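Local atomic coordinates of transcription regulator PadR N-terminal domain-containing protein (Streptococcus mutans, PDB entry 3L9F), a protein that probably regulates transcription as a PadR-family protein, binding DNA through an N-terminal winged-helix domain and dimerising with the help of long C-terminal helices. Residues Gln36-Ile41 against Lys110-Ser115; Leu42-Lys47 against Asn56-Asn61; Gln60-Tyr65 against Ser164-Ile169; Glu154-Lys159 against Lys192-Val197. All coordinates share one frame; numbering follows the deposited sequence.

Contact 1 of 4, residues Gln36-Ile41 against Lys110-Ser115; sequences QGKDII and KKELAS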
# COMPACT_ATOMS: atom_id res chain seq x y z
N GLN A 36 4.17 4.63 -10.25
CA GLN A 36 4.11 6.06 -9.95
C GLN A 36 2.74 6.72 -10.22
O GLN A 36 1.92 6.21 -11.00
CB GLN A 36 5.21 6.81 -10.72
N GLY A 37 2.51 7.85 -9.55
CA GLY A 37 1.32 8.64 -9.77
C GLY A 37 1.19 9.06 -11.23
O GLY A 37 0.09 9.12 -11.77
N LYS A 38 2.33 9.34 -11.86
CA LYS A 38 2.32 9.78 -13.25
C LYS A 38 1.65 8.77 -14.17
O LYS A 38 0.97 9.14 -15.13
CB LYS A 38 3.75 10.07 -13.74
CG LYS A 38 4.66 8.85 -13.72
CD LYS A 38 5.41 8.66 -15.04
CE LYS A 38 6.45 9.75 -15.24
NZ LYS A 38 7.47 9.35 -16.24
N ASP A 39 1.82 7.48 -13.87
CA ASP A 39 1.30 6.44 -14.75
C ASP A 39 -0.21 6.31 -14.59
O ASP A 39 -0.93 6.11 -15.57
CB ASP A 39 1.99 5.10 -14.47
CG ASP A 39 3.50 5.21 -14.53
OD1 ASP A 39 4.03 5.58 -15.60
OD2 ASP A 39 4.16 4.93 -13.50
N ILE A 40 -0.69 6.39 -13.36
CA ILE A 40 -2.12 6.27 -13.18
C ILE A 40 -2.84 7.51 -13.72
O ILE A 40 -3.96 7.42 -14.23
CB ILE A 40 -2.50 5.98 -11.73
CG1 ILE A 40 -4.00 5.69 -11.62
CG2 ILE A 40 -2.09 7.14 -10.85
CD1 ILE A 40 -4.37 4.96 -10.36
N ILE A 41 -2.18 8.67 -13.64
CA ILE A 41 -2.79 9.88 -14.18
C ILE A 41 -2.87 9.82 -15.70
O ILE A 41 -3.89 10.19 -16.28
CB ILE A 41 -2.07 11.17 -13.70
CG1 ILE A 41 -2.40 11.41 -12.22
CG2 ILE A 41 -2.51 12.37 -14.53
CD1 ILE A 41 -1.44 12.34 -11.53
N LYS A 110 0.48 9.49 -24.63
CA LYS A 110 -0.13 8.22 -25.00
C LYS A 110 0.96 7.17 -25.21
O LYS A 110 0.81 6.03 -24.80
CB LYS A 110 -0.96 8.35 -26.29
CG LYS A 110 -2.28 9.08 -26.14
CD LYS A 110 -2.88 9.35 -27.52
CE LYS A 110 -4.26 10.00 -27.45
NZ LYS A 110 -4.71 10.43 -28.81
N LYS A 111 2.06 7.59 -25.85
CA LYS A 111 3.22 6.72 -26.05
C LYS A 111 3.75 6.21 -24.71
O LYS A 111 4.09 5.03 -24.58
CB LYS A 111 4.34 7.46 -26.79
CG LYS A 111 5.58 6.62 -27.07
N GLU A 112 3.84 7.10 -23.73
CA GLU A 112 4.39 6.75 -22.44
C GLU A 112 3.50 5.76 -21.70
O GLU A 112 3.99 4.85 -21.03
CB GLU A 112 4.60 7.99 -21.58
CG GLU A 112 5.02 7.69 -20.16
CD GLU A 112 5.93 8.75 -19.58
OE1 GLU A 112 6.65 9.41 -20.36
OE2 GLU A 112 5.93 8.91 -18.34
N LEU A 113 2.19 5.96 -21.81
CA LEU A 113 1.23 5.05 -21.22
C LEU A 113 1.36 3.67 -21.87
O LEU A 113 1.45 2.66 -21.19
CB LEU A 113 -0.19 5.59 -21.40
CG LEU A 113 -1.28 4.72 -20.80
CD1 LEU A 113 -1.04 4.53 -19.30
CD2 LEU A 113 -2.66 5.35 -21.06
N ALA A 114 1.37 3.65 -23.20
CA ALA A 114 1.48 2.38 -23.94
C ALA A 114 2.73 1.63 -23.51
O ALA A 114 2.69 0.43 -23.28
CB ALA A 114 1.48 2.63 -25.44
N SER A 115 3.85 2.35 -23.41
CA SER A 115 5.11 1.76 -22.98
C SER A 115 4.96 1.18 -21.58
O SER A 115 5.34 0.05 -21.32
CB SER A 115 6.22 2.81 -22.98
OG SER A 115 6.41 3.33 -24.28
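Lys38 starts with CG tucked between its backbone N and carbonyl carbon (chi1 62°) and bends twice more along its chain, while Glu112 sends CG away from its own N (chi1 173°); together these turns join ammonium and carboxylate. The pair ties the first helix of the winged-helix domain, 37-44, to helix 107-118, which follows the wing strands. The side chains meet at about a right angle. Lys38 NZ lies 2.6 Å from Glu112 OE2 in a short salt bridge, approaching on the syn side of the carboxylate and 22° out of its plane. The other oxygen, OE1, has a long, weak ion pair with Lys86. Asp39 OD1 comes within 4.7 Å of Glu112 OE2, a like-charge proximity that the Lys38 ammonium probably eases. Asp39 is also occupied at its own helix start: its OD2 accepts from Gln36 N through the anti lone pair, one half of a capping box, with Gln36 at the N-cap. On the other side of the helix, Ile40 packs on Phe136 of the second subunit. The remaining touch is a methyl against the backbone, Leu113 CD1 lying 4.1 Å from Asp39 O.

Contact 2 of 4, residues Leu42-Lys47 against Asn56-Asn61; sequences LGILSK and NDILQN
Ile44 and Ile58 mark the closest backbone approach, their CA atoms 7.8 Å apart, where the last turn of helix 37-44 faces the middle of helix 52-62. Both CB atoms point across the gap, and the two isoleucines lie side by side, head to tail. Each has the same first torsion, with CG1 beside the backbone N and anti to the carbonyl carbon (chi1 -72° in Ile44, -67° in Ile58), and the branches pair crosswise. Ile44 CD1 rests 3.8 Å from Ile58 CG2, and Ile44 CG2 meets Ile58 CD1 at the same 3.8 Å. A looser touch, Ile44 CD1 to Leu59 CB at 4.4 Å, extends the patch along helix 52-62. No polar bond crosses; the interface is hydrocarbon throughout, and Leu63 packs on both isoleucines to enlarge it.

Just past Ile44 the chain turns toward strand 50-51. Gly43 O takes two donors here, Ser46 N at 3.1 Å and the hydroxyl Ser46 OG at 2.8 Å, the latter tilted 19° from the carbonyl plane. Ile44 O is bound by the side chain of Arg50. On the other segment the helix widens to a pi turn at 58-61. The side chain of Leu59 is about 8 Å from that of Asp68, which binds magnesium in a crystal structure of this protein, though no ion is bound to this chain here. Such an apolar seam between the first two helices is part of the hydrophobic core of a winged helix-turn-helix domain, in which helix 52-62 precedes the probable recognition helix 74-83.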
# COMPACT_ATOMS: atom_id res chain seq x y z
N LEU A 42 -1.81 9.33 -16.35
CA LEU A 42 -1.88 9.15 -17.80
C LEU A 42 -2.98 8.18 -18.15
O LEU A 42 -3.68 8.36 -19.16
CB LEU A 42 -0.55 8.65 -18.35
CG LEU A 42 0.51 9.73 -18.43
CD1 LEU A 42 1.83 9.12 -18.91
CD2 LEU A 42 0.03 10.83 -19.37
N GLY A 43 -3.13 7.14 -17.34
CA GLY A 43 -4.23 6.20 -17.51
C GLY A 43 -5.59 6.89 -17.45
O GLY A 43 -6.46 6.66 -18.31
N ILE A 44 -5.78 7.73 -16.44
CA ILE A 44 -7.03 8.46 -16.28
C ILE A 44 -7.29 9.38 -17.47
O ILE A 44 -8.43 9.51 -17.92
CB ILE A 44 -7.02 9.30 -14.99
CG1 ILE A 44 -7.14 8.38 -13.77
CG2 ILE A 44 -8.15 10.31 -14.99
CD1 ILE A 44 -6.87 9.07 -12.48
N LEU A 45 -6.22 9.98 -17.99
CA LEU A 45 -6.35 10.89 -19.12
C LEU A 45 -6.29 10.20 -20.48
O LEU A 45 -6.34 10.86 -21.52
CB LEU A 45 -5.27 11.98 -19.05
CG LEU A 45 -5.43 12.95 -17.88
CD1 LEU A 45 -4.25 13.90 -17.81
CD2 LEU A 45 -6.74 13.72 -18.04
N SER A 46 -6.21 8.87 -20.52
CA SER A 46 -6.06 8.22 -21.82
C SER A 46 -7.27 8.45 -22.73
O SER A 46 -7.11 8.70 -23.92
CB SER A 46 -5.78 6.72 -21.68
OG SER A 46 -6.84 6.05 -21.04
N LYS A 47 -8.47 8.38 -22.16
CA LYS A 47 -9.70 8.40 -22.96
C LYS A 47 -10.43 9.74 -23.02
O LYS A 47 -11.26 9.94 -23.90
CB LYS A 47 -10.67 7.33 -22.46
CG LYS A 47 -10.23 5.90 -22.69
CD LYS A 47 -11.27 4.94 -22.12
CE LYS A 47 -10.82 3.49 -22.20
NZ LYS A 47 -11.86 2.57 -21.64
N ASN A 56 -9.14 14.33 -9.75
CA ASN A 56 -9.06 14.09 -8.32
C ASN A 56 -10.21 13.20 -7.85
O ASN A 56 -10.02 12.32 -7.03
CB ASN A 56 -9.06 15.41 -7.57
CG ASN A 56 -8.96 15.23 -6.08
OD1 ASN A 56 -7.91 14.85 -5.56
ND2 ASN A 56 -10.05 15.49 -5.38
N ASP A 57 -11.41 13.45 -8.38
CA ASP A 57 -12.58 12.65 -8.03
C ASP A 57 -12.32 11.19 -8.39
O ASP A 57 -12.55 10.29 -7.57
CB ASP A 57 -13.81 13.19 -8.77
CG ASP A 57 -15.12 12.57 -8.29
OD1 ASP A 57 -15.13 11.71 -7.39
OD2 ASP A 57 -16.17 12.97 -8.84
N ILE A 58 -11.82 10.96 -9.60
CA ILE A 58 -11.53 9.60 -10.05
C ILE A 58 -10.49 8.94 -9.15
O ILE A 58 -10.70 7.83 -8.68
CB ILE A 58 -11.03 9.58 -11.49
CG1 ILE A 58 -12.18 10.00 -12.42
CG2 ILE A 58 -10.51 8.18 -11.87
CD1 ILE A 58 -11.78 10.32 -13.83
N LEU A 59 -9.39 9.64 -8.90
CA LEU A 59 -8.31 9.06 -8.10
C LEU A 59 -8.73 8.81 -6.66
O LEU A 59 -8.50 7.72 -6.13
CB LEU A 59 -7.06 9.95 -8.16
CG LEU A 59 -5.82 9.35 -7.52
CD1 LEU A 59 -5.33 8.18 -8.38
CD2 LEU A 59 -4.74 10.42 -7.40
N GLN A 60 -9.36 9.80 -6.02
CA GLN A 60 -9.77 9.65 -4.62
C GLN A 60 -10.95 8.70 -4.43
O GLN A 60 -10.99 7.96 -3.46
CB GLN A 60 -10.13 11.00 -3.99
CG GLN A 60 -8.99 11.99 -3.96
CD GLN A 60 -7.82 11.48 -3.14
OE1 GLN A 60 -7.98 11.13 -1.97
NE2 GLN A 60 -6.64 11.45 -3.74
N ASN A 61 -11.91 8.74 -5.35
CA ASN A 61 -13.19 8.08 -5.10
C ASN A 61 -13.47 6.84 -5.94
O ASN A 61 -14.30 6.02 -5.57
CB ASN A 61 -14.34 9.07 -5.24
CG ASN A 61 -14.22 10.24 -4.29
OD1 ASN A 61 -14.37 11.40 -4.69
ND2 ASN A 61 -13.92 9.95 -3.03

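Contact 3 of 4, residues Gln60-Tyr65 against Ser164-Ile169; sequences QNQLSY and SENLEI
The junction between the winged-helix domain and the long C-terminal helix 142-172, predicted to form a coiled coil, is made here by Asn166 reaching the chain around Asn61 and Gln62. The CA atoms of Gln62 and Asn166 are 6.7 Å apart, the nearest pair. Asn166 points its CB at the other segment, and with CG beside its backbone N (chi1 -79°) its amide is carried toward the chain at Asn61 and Gln62. Its ND2 lies 3.0 Å from Asn61 O. The same nitrogen donates to a water at 3.1 Å, and that water in turn donates to Gln62 O at 2.7 Å, so a backbone carbonyl is tied to the helix through one bridging molecule.

The side chains of Gln62 and Asn166 run roughly perpendicular, the two amide planes turned 81° apart. Contact is loose: Gln62 NE2 is 3.8 Å from Asn166 OD1 and Gln62 CG is 3.9 Å from that oxygen. Gln62 also packs on Trp170, one turn along the same helix.

Gln62 O has a further neighbour within its own segment, the Tyr65 ring, whose edge it meets in plane. Tyr65 OH is hydrogen-bonded to Thr183 of helix 178-202, and Ser64 OG to Arg162 of helix 142-172, so this part of the chain is fastened to both C-terminal helices. This is a polar, partly hydrated surface contact, an interdomain seam in a protein that couples a winged-helix domain to a helical C-terminal domain of the virulence activator alpha type.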
# COMPACT_ATOMS: atom_id res chain seq x y z
N GLN A 60 -9.36 9.80 -6.02
CA GLN A 60 -9.77 9.65 -4.62
C GLN A 60 -10.95 8.70 -4.43
O GLN A 60 -10.99 7.96 -3.46
CB GLN A 60 -10.13 11.00 -3.99
CG GLN A 60 -8.99 11.99 -3.96
CD GLN A 60 -7.82 11.48 -3.14
OE1 GLN A 60 -7.98 11.13 -1.97
NE2 GLN A 60 -6.64 11.45 -3.74
N ASN A 61 -11.91 8.74 -5.35
CA ASN A 61 -13.19 8.08 -5.10
C ASN A 61 -13.47 6.84 -5.94
O ASN A 61 -14.30 6.02 -5.57
CB ASN A 61 -14.34 9.07 -5.24
CG ASN A 61 -14.22 10.24 -4.29
OD1 ASN A 61 -14.37 11.40 -4.69
ND2 ASN A 61 -13.92 9.95 -3.03
N GLN A 62 -12.79 6.71 -7.07
CA GLN A 62 -13.07 5.59 -7.96
C GLN A 62 -11.95 4.56 -7.95
O GLN A 62 -12.21 3.37 -7.86
CB GLN A 62 -13.31 6.09 -9.38
CG GLN A 62 -14.55 6.96 -9.52
CD GLN A 62 -14.95 7.15 -10.98
OE1 GLN A 62 -14.11 7.04 -11.87
NE2 GLN A 62 -16.24 7.38 -11.22
N LEU A 63 -10.71 5.03 -8.04
CA LEU A 63 -9.58 4.13 -8.23
C LEU A 63 -8.83 3.84 -6.94
O LEU A 63 -7.83 3.13 -6.94
CB LEU A 63 -8.63 4.71 -9.28
CG LEU A 63 -9.27 5.13 -10.61
CD1 LEU A 63 -8.20 5.40 -11.67
CD2 LEU A 63 -10.26 4.07 -11.11
N SER A 64 -9.33 4.35 -5.82
CA SER A 64 -8.62 4.17 -4.57
C SER A 64 -8.50 2.71 -4.09
O SER A 64 -7.73 2.43 -3.16
CB SER A 64 -9.24 5.03 -3.47
OG SER A 64 -10.56 4.61 -3.19
N TYR A 65 -9.27 1.79 -4.67
CA TYR A 65 -9.16 0.39 -4.24
C TYR A 65 -7.89 -0.26 -4.77
O TYR A 65 -7.52 -1.35 -4.32
CB TYR A 65 -10.40 -0.44 -4.60
CG TYR A 65 -10.61 -0.67 -6.08
CD1 TYR A 65 -11.16 0.34 -6.87
CD2 TYR A 65 -10.29 -1.88 -6.68
CE1 TYR A 65 -11.38 0.15 -8.21
CE2 TYR A 65 -10.50 -2.08 -8.03
CZ TYR A 65 -11.05 -1.06 -8.80
OH TYR A 65 -11.28 -1.21 -10.15
N SER A 164 -18.47 -0.84 -4.13
CA SER A 164 -19.72 -1.48 -4.55
C SER A 164 -20.60 -0.53 -5.37
O SER A 164 -21.19 -0.92 -6.38
CB SER A 164 -20.48 -2.00 -3.34
OG SER A 164 -19.82 -3.12 -2.78
N GLU A 165 -20.67 0.73 -4.92
CA GLU A 165 -21.47 1.74 -5.63
C GLU A 165 -20.89 2.06 -7.01
O GLU A 165 -21.63 2.23 -7.98
CB GLU A 165 -21.63 3.00 -4.77
CG GLU A 165 -22.47 2.77 -3.52
CD GLU A 165 -22.63 4.02 -2.65
OE1 GLU A 165 -21.93 5.02 -2.91
OE2 GLU A 165 -23.44 3.99 -1.70
N ASN A 166 -19.57 2.13 -7.13
CA ASN A 166 -18.96 2.34 -8.44
C ASN A 166 -19.15 1.13 -9.36
O ASN A 166 -19.38 1.27 -10.56
CB ASN A 166 -17.48 2.73 -8.32
CG ASN A 166 -17.31 4.20 -7.96
OD1 ASN A 166 -17.85 5.08 -8.64
ND2 ASN A 166 -16.56 4.47 -6.89
N LEU A 167 -19.08 -0.06 -8.79
CA LEU A 167 -19.27 -1.26 -9.59
C LEU A 167 -20.67 -1.22 -10.22
O LEU A 167 -20.84 -1.45 -11.42
CB LEU A 167 -19.14 -2.51 -8.73
CG LEU A 167 -19.59 -3.82 -9.37
CD1 LEU A 167 -18.73 -4.21 -10.56
CD2 LEU A 167 -19.60 -4.94 -8.34
N GLU A 168 -21.66 -0.90 -9.39
CA GLU A 168 -23.05 -0.87 -9.84
C GLU A 168 -23.25 0.17 -10.94
O GLU A 168 -23.85 -0.13 -11.97
CB GLU A 168 -23.99 -0.58 -8.67
CG GLU A 168 -25.47 -0.54 -9.05
CD GLU A 168 -26.41 -0.49 -7.85
OE1 GLU A 168 -27.63 -0.29 -8.06
OE2 GLU A 168 -25.94 -0.64 -6.70
N ILE A 169 -22.73 1.38 -10.71
CA ILE A 169 -22.86 2.48 -11.68
C ILE A 169 -22.14 2.18 -12.99
O ILE A 169 -22.71 2.35 -14.08
CB ILE A 169 -22.33 3.81 -11.12
CG1 ILE A 169 -23.26 4.33 -10.03
CG2 ILE A 169 -22.19 4.85 -12.22
CD1 ILE A 169 -22.65 5.44 -9.20
O HOH W 1 -14.27 2.46 -6.30

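Contact 4 of 4, residues Glu154-Lys159 against Lys192-Val197; sequences ERKEEK and KSTKKV
Thr194 and Lys195 face Lys156 and Glu157 where helices 142-172 and 178-202 run nearly antiparallel, at 155° with their local axes 9.6 Å apart. Along 192-197, Ser193 takes no part in the pairing with 154-159 and bonds through OG to Ser193 OG of the second subunit. Thr194 follows: its OG1 sits 3.2 Å from Lys156 NZ, a weak hydrogen bond made where one side chain crosses the end of the other, and the same hydroxyl is bonded to Gln190 O of its own helix. Lys156, a buried residue, is bent at chi2 (-68°) and again at its tip, and its NZ has stronger partners in Glu152 and in Tyr186 OH of the second subunit. Lys195 is next. Its CB meets Lys156 CB at 4.1 Å, and its CD lies 3.7 Å from Glu157 CG, one chain laid across the other. Lys195 NZ stays 4.5 Å from Glu157 OE2 and makes its salt bridge with Glu199. Val197, at the end, packs on Ala189 of the second subunit. The pairing therefore rests on aliphatic stems of charged side chains, while the Lys156 charge is probably balanced by Glu152 and steadied by hydroxyls of both subunits.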
# COMPACT_ATOMS: atom_id res chain seq x y z
N GLU A 154 -14.82 0.10 10.34
CA GLU A 154 -15.58 1.17 9.69
C GLU A 154 -14.91 1.66 8.41
O GLU A 154 -15.58 1.96 7.42
CB GLU A 154 -15.80 2.33 10.66
CG GLU A 154 -16.67 1.94 11.84
CD GLU A 154 -16.70 3.02 12.92
OE1 GLU A 154 -16.10 4.09 12.71
OE2 GLU A 154 -17.33 2.77 13.98
N ARG A 155 -13.58 1.72 8.41
CA ARG A 155 -12.88 2.14 7.21
C ARG A 155 -13.10 1.14 6.09
O ARG A 155 -13.32 1.54 4.93
CB ARG A 155 -11.39 2.35 7.49
CG ARG A 155 -11.09 3.68 8.17
CD ARG A 155 -9.60 4.00 8.18
NE ARG A 155 -8.86 3.04 8.98
CZ ARG A 155 -8.57 3.20 10.27
NH1 ARG A 155 -8.96 4.31 10.90
NH2 ARG A 155 -7.90 2.27 10.92
N LYS A 156 -13.08 -0.15 6.42
CA LYS A 156 -13.31 -1.18 5.41
C LYS A 156 -14.74 -1.09 4.90
O LYS A 156 -14.99 -1.29 3.72
CB LYS A 156 -13.04 -2.58 5.97
CG LYS A 156 -11.59 -2.81 6.40
CD LYS A 156 -10.65 -2.80 5.20
CE LYS A 156 -9.26 -3.27 5.60
NZ LYS A 156 -9.33 -3.98 6.91
N GLU A 157 -15.68 -0.79 5.79
CA GLU A 157 -17.07 -0.67 5.36
C GLU A 157 -17.25 0.47 4.37
O GLU A 157 -17.95 0.33 3.36
CB GLU A 157 -18.00 -0.55 6.56
CG GLU A 157 -18.31 -1.91 7.18
CD GLU A 157 -18.94 -1.81 8.56
OE1 GLU A 157 -18.80 -0.75 9.20
OE2 GLU A 157 -19.55 -2.81 9.00
N GLU A 158 -16.61 1.60 4.66
CA GLU A 158 -16.66 2.77 3.78
C GLU A 158 -16.08 2.44 2.40
O GLU A 158 -16.64 2.83 1.38
CB GLU A 158 -15.87 3.93 4.39
CG GLU A 158 -16.51 5.30 4.15
CD GLU A 158 -16.79 5.59 2.68
OE1 GLU A 158 -17.91 5.29 2.21
OE2 GLU A 158 -15.90 6.15 2.00
N LYS A 159 -14.97 1.71 2.37
CA LYS A 159 -14.35 1.36 1.09
C LYS A 159 -15.18 0.35 0.30
O LYS A 159 -15.29 0.45 -0.92
CB LYS A 159 -12.92 0.84 1.29
CG LYS A 159 -11.97 1.91 1.81
CD LYS A 159 -10.61 1.32 2.18
CE LYS A 159 -9.69 2.39 2.73
NZ LYS A 159 -8.34 1.83 3.02
N LYS A 192 -13.44 -7.42 2.25
CA LYS A 192 -14.36 -8.25 3.03
C LYS A 192 -13.64 -9.29 3.90
O LYS A 192 -14.06 -9.55 5.03
CB LYS A 192 -15.38 -8.92 2.12
CG LYS A 192 -16.32 -7.91 1.46
CD LYS A 192 -17.27 -8.59 0.48
CE LYS A 192 -18.21 -7.58 -0.16
NZ LYS A 192 -18.90 -8.14 -1.35
N SER A 193 -12.56 -9.86 3.37
CA SER A 193 -11.85 -10.91 4.10
C SER A 193 -11.18 -10.36 5.35
O SER A 193 -11.21 -10.97 6.41
CB SER A 193 -10.83 -11.62 3.21
OG SER A 193 -9.86 -10.70 2.73
N THR A 194 -10.56 -9.19 5.23
CA THR A 194 -9.87 -8.60 6.36
C THR A 194 -10.88 -8.03 7.36
O THR A 194 -10.71 -8.15 8.58
CB THR A 194 -8.88 -7.52 5.89
OG1 THR A 194 -9.59 -6.56 5.10
CG2 THR A 194 -7.77 -8.15 5.02
N LYS A 195 -11.96 -7.43 6.86
CA LYS A 195 -13.03 -6.96 7.75
C LYS A 195 -13.55 -8.12 8.59
O LYS A 195 -13.76 -7.99 9.80
CB LYS A 195 -14.18 -6.35 6.96
CG LYS A 195 -15.33 -5.86 7.83
CD LYS A 195 -16.35 -5.07 7.03
CE LYS A 195 -17.22 -5.97 6.16
NZ LYS A 195 -18.35 -6.58 6.92
N LYS A 196 -13.74 -9.26 7.93
CA LYS A 196 -14.20 -10.48 8.61
C LYS A 196 -13.27 -10.94 9.73
O LYS A 196 -13.72 -11.32 10.81
CB LYS A 196 -14.40 -11.59 7.59
CG LYS A 196 -14.97 -12.86 8.17
CD LYS A 196 -15.91 -13.55 7.18
CE LYS A 196 -16.62 -14.72 7.84
NZ LYS A 196 -17.20 -14.36 9.18
N VAL A 197 -11.97 -10.90 9.47
CA VAL A 197 -10.99 -11.26 10.50
C VAL A 197 -11.16 -10.40 11.74
O VAL A 197 -11.15 -10.90 12.87
CB VAL A 197 -9.55 -11.14 9.97
CG1 VAL A 197 -8.57 -11.13 11.13
CG2 VAL A 197 -9.24 -12.26 8.99

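Contact 2 is the buried one, purely hydrocarbon and set inside the winged-helix domain; contact 3 lies at the surface and is polar and water-bridged; contacts 1 and 4 are partly buried, contact 1 centred on a salt bridge, contact 4 on aliphatic stems of charged residues. Contacts 1 and 2 share helix 37-44 and adjoin, Leu113 CD2 lying 3.5 Å from Ser46 CB. Contacts 2 and 3 share helix 52-62, and Leu63 CD1 packs on Ile44 CG1 at 3.8 Å. Contact 3 sets segment 60-65 against helix 142-172, which contact 4 pairs with helix 178-202. Contacts 1 and 4 lie on opposite sides of the chain's centre, their centres about 31 Å apart; all four reach the second subunit.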